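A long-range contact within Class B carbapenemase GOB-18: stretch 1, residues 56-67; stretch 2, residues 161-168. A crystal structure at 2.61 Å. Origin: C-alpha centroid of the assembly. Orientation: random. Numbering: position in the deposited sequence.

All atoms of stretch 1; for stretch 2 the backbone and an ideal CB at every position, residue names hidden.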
# COMPACT_ATOMS: atom_id res chain seq x y z
N LEU A 56 3.60 -1.81 9.71
CA LEU A 56 3.54 -2.90 10.66
C LEU A 56 2.56 -2.61 11.80
O LEU A 56 2.67 -1.57 12.47
CB LEU A 56 4.94 -3.22 11.19
CG LEU A 56 5.06 -4.38 12.16
CD1 LEU A 56 5.09 -5.73 11.43
CD2 LEU A 56 6.30 -4.22 13.04
N ILE A 57 1.59 -3.50 11.99
CA ILE A 57 0.60 -3.41 13.05
C ILE A 57 0.89 -4.55 14.02
O ILE A 57 0.79 -5.72 13.65
CB ILE A 57 -0.87 -3.37 12.55
CG1 ILE A 57 -1.10 -2.15 11.66
CG2 ILE A 57 -1.85 -3.37 13.73
CD1 ILE A 57 -2.32 -2.24 10.75
N VAL A 58 1.31 -4.19 15.23
CA VAL A 58 1.69 -5.13 16.27
C VAL A 58 0.49 -5.44 17.15
O VAL A 58 -0.10 -4.52 17.72
CB VAL A 58 2.88 -4.56 17.08
CG1 VAL A 58 3.35 -5.55 18.15
CG2 VAL A 58 4.03 -4.16 16.17
N THR A 59 0.09 -6.73 17.25
CA THR A 59 -1.02 -7.13 18.13
C THR A 59 -0.54 -8.15 19.15
O THR A 59 0.56 -8.72 19.04
CB THR A 59 -2.23 -7.72 17.39
OG1 THR A 59 -2.05 -9.12 17.30
CG2 THR A 59 -2.52 -7.07 16.02
N ASP A 60 -1.42 -8.43 20.11
CA ASP A 60 -1.29 -9.39 21.21
C ASP A 60 -1.18 -10.85 20.71
O ASP A 60 -0.53 -11.67 21.35
CB ASP A 60 -2.45 -9.23 22.24
CG ASP A 60 -3.89 -8.98 21.71
OD1 ASP A 60 -4.07 -8.07 20.84
OD2 ASP A 60 -4.85 -9.61 22.22
N LYS A 61 -1.84 -11.13 19.57
CA LYS A 61 -1.94 -12.43 18.89
C LYS A 61 -1.10 -12.54 17.60
O LYS A 61 -1.28 -13.50 16.85
CB LYS A 61 -3.42 -12.76 18.57
CG LYS A 61 -4.43 -12.44 19.66
CD LYS A 61 -4.56 -13.51 20.73
CE LYS A 61 -5.49 -13.03 21.82
NZ LYS A 61 -5.29 -13.77 23.10
N GLY A 62 -0.20 -11.57 17.37
CA GLY A 62 0.66 -11.55 16.19
C GLY A 62 0.71 -10.22 15.46
O GLY A 62 0.14 -9.24 15.92
N ASN A 63 1.40 -10.19 14.30
CA ASN A 63 1.58 -8.97 13.51
C ASN A 63 0.97 -9.00 12.12
O ASN A 63 0.79 -10.06 11.51
CB ASN A 63 3.06 -8.63 13.37
CG ASN A 63 3.81 -8.50 14.66
OD1 ASN A 63 3.26 -8.13 15.71
ND2 ASN A 63 5.08 -8.80 14.60
N ILE A 64 0.70 -7.79 11.60
CA ILE A 64 0.16 -7.57 10.27
C ILE A 64 1.15 -6.68 9.54
O ILE A 64 1.66 -5.71 10.11
CB ILE A 64 -1.26 -6.92 10.32
CG1 ILE A 64 -2.25 -7.78 11.14
CG2 ILE A 64 -1.79 -6.62 8.91
CD1 ILE A 64 -3.56 -7.09 11.64
N LEU A 65 1.44 -7.03 8.29
CA LEU A 65 2.30 -6.22 7.46
C LEU A 65 1.54 -5.78 6.19
O LEU A 65 1.05 -6.63 5.44
CB LEU A 65 3.61 -6.93 7.12
CG LEU A 65 4.67 -6.06 6.44
CD1 LEU A 65 5.42 -5.23 7.46
CD2 LEU A 65 5.63 -6.91 5.63
N ILE A 66 1.40 -4.45 6.00
CA ILE A 66 0.78 -3.88 4.81
C ILE A 66 1.91 -3.33 3.93
O ILE A 66 2.68 -2.50 4.41
CB ILE A 66 -0.31 -2.81 5.10
CG1 ILE A 66 -1.36 -3.33 6.06
CG2 ILE A 66 -0.95 -2.30 3.81
CD1 ILE A 66 -1.50 -2.49 7.22
N ASN A 67 2.02 -3.82 2.68
CA ASN A 67 3.03 -3.45 1.66
C ASN A 67 4.48 -3.88 1.93
O ASN A 67 4.88 -3.94 3.10
CB ASN A 67 2.93 -1.99 1.19
CG ASN A 67 1.56 -1.62 0.68
OD1 ASN A 67 0.70 -2.46 0.39
ND2 ASN A 67 1.32 -0.33 0.60
N UNK A 161 -9.38 -9.32 11.06
CA UNK A 161 -9.23 -9.26 12.51
C UNK A 161 -8.05 -10.08 13.03
O UNK A 161 -7.82 -11.19 12.55
CB UNK A 161 -10.52 -9.74 13.18
N UNK A 162 -7.30 -9.53 13.98
CA UNK A 162 -6.14 -10.15 14.63
C UNK A 162 -6.01 -9.42 15.96
O UNK A 162 -5.81 -8.20 15.97
CB UNK A 162 -4.87 -10.05 13.79
N UNK A 163 -6.26 -10.12 17.05
CA UNK A 163 -6.30 -9.51 18.37
C UNK A 163 -7.48 -8.56 18.47
O UNK A 163 -8.54 -8.84 17.90
CB UNK A 163 -4.99 -8.77 18.67
N UNK A 164 -7.29 -7.41 19.13
CA UNK A 164 -8.33 -6.37 19.28
C UNK A 164 -8.42 -5.48 18.04
O UNK A 164 -9.44 -4.80 17.85
CB UNK A 164 -8.04 -5.51 20.51
N UNK A 165 -7.36 -5.49 17.21
CA UNK A 165 -7.23 -4.75 15.95
C UNK A 165 -8.21 -5.30 14.91
O UNK A 165 -8.29 -6.52 14.73
CB UNK A 165 -5.80 -4.83 15.42
N UNK A 166 -8.95 -4.39 14.25
CA UNK A 166 -9.89 -4.69 13.16
C UNK A 166 -9.63 -3.70 12.03
O UNK A 166 -9.73 -2.49 12.23
CB UNK A 166 -11.34 -4.61 13.63
N UNK A 167 -9.28 -4.22 10.84
CA UNK A 167 -9.03 -3.41 9.66
C UNK A 167 -10.17 -3.59 8.69
O UNK A 167 -10.68 -4.70 8.52
CB UNK A 167 -7.70 -3.78 9.01
N UNK A 168 -10.57 -2.51 8.03
CA UNK A 168 -11.63 -2.55 7.03
C UNK A 168 -10.98 -2.23 5.70
O UNK A 168 -10.27 -1.22 5.60
CB UNK A 168 -12.77 -1.58 7.35

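Stretch 1 is a beta hairpin, strands 56-59 and 62-66 joined by a type I turn from Thr59 to Gly62. It offers stretch 2 an apolar face built from Ile57, Ile64 and Ile66, with the polar turn at one end.

Position 161 points its CA-to-CB bond away, and its ideal CB has nothing of stretch 1 close by. This contact leaves the choice open, and Lys161 occupies the site without touching the hairpin.

At 162 the bond points toward the hairpin, with the ideal CB 3.9 Å from Ile64 CD1 and 4.4 Å from Thr59 CG2. Beyond lies a groove lined by Ile64, Thr59 and the turn backbone; leucine, isoleucine or methionine would be plausible. The deposited residue is Leu162, in the t, p rotamer, and it gives up 95 Å², the largest share of any residue here. Its CD2 packs 3.4 Å from Ile64 CG1 and 3.6 Å from Gly62 O. The Thr59 hydroxyl borders the same groove, but it is already engaged, Thr59 OG1 donating to Gly62 O across 2.6 Å.

Position 163 is governed by space and backbone together. Phi is 66° and psi -141°, at the second position of a type II' turn that runs from 162 to 165, and positive phi favours glycine. An ideal CB would lie 2.5 Å from Asp60 OD1, a clash, and 3.2 Å from Thr59 CB. Glycine is the clear answer, and Gly163 lets its CA approach within 3.7 Å of Lys61 CG.

Position 164 directs its bond sideways, its ideal CB 4.7 Å from Asp60 OD1. A small or polar residue, such as asparagine or serine, would suit this turn site, and a positively charged chain could answer the carboxylate of Asp60; a second acid would be a poor choice beside it. Asn164 brings its end nearer, OD1 lying 3.6 Å from Asp60 OD1, a contact without a hydrogen bond.

Position 165 points back toward the apolar face, its ideal CB 4.0 Å from Thr59 CG2, 4.5 Å from Ile57 CG2 and 4.9 Å from Ile64 CD1. Valine, isoleucine or leucine would fit. Ile165 places CG1 3.9 Å from Ile57 CG2 and CG2 3.8 Å from Ile64 CD1, so it bridges both hairpin strands.

Position 166 points away and is unconstrained by stretch 1; Thr166 makes no contact.

At 167 the bond points toward stretch 1 again, but across a wider gap, so a long apolar chain, such as leucine or methionine, is favoured. Leu167 spans it, with CD1 3.8 Å from Ile57 CD1 and CD2 4.2 Å from Ile66 CD1.

Position 168 is out of reach, and Thr168 plays no part here.

Stretch 2, residues 161-168: KLGNITLT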
# COMPACT_ATOMS: atom_id res chain seq x y z
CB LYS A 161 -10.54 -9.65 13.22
CG LYS A 161 -11.77 -8.88 12.72
CD LYS A 161 -13.04 -9.26 13.47
CE LYS A 161 -13.50 -8.18 14.42
NZ LYS A 161 -14.66 -7.41 13.90
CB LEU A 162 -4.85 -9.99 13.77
CG LEU A 162 -3.62 -10.79 14.19
CD1 LEU A 162 -3.77 -12.26 13.86
CD2 LEU A 162 -2.37 -10.25 13.54
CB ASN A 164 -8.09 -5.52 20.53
CG ASN A 164 -7.79 -6.30 21.78
OD1 ASN A 164 -6.72 -6.14 22.37
ND2 ASN A 164 -8.73 -7.12 22.24
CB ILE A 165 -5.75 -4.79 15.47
CG1 ILE A 165 -4.88 -3.71 16.16
CG2 ILE A 165 -5.59 -4.78 13.94
CD1 ILE A 165 -5.05 -2.21 15.64
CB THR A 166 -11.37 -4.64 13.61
OG1 THR A 166 -11.54 -5.45 14.78
CG2 THR A 166 -12.33 -5.11 12.51
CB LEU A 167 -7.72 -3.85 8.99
CG LEU A 167 -6.51 -2.98 9.25
CD1 LEU A 167 -5.94 -3.24 10.60
CD2 LEU A 167 -5.44 -3.29 8.26
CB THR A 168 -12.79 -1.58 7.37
OG1 THR A 168 -13.33 -1.93 8.63
CG2 THR A 168 -13.90 -1.61 6.34
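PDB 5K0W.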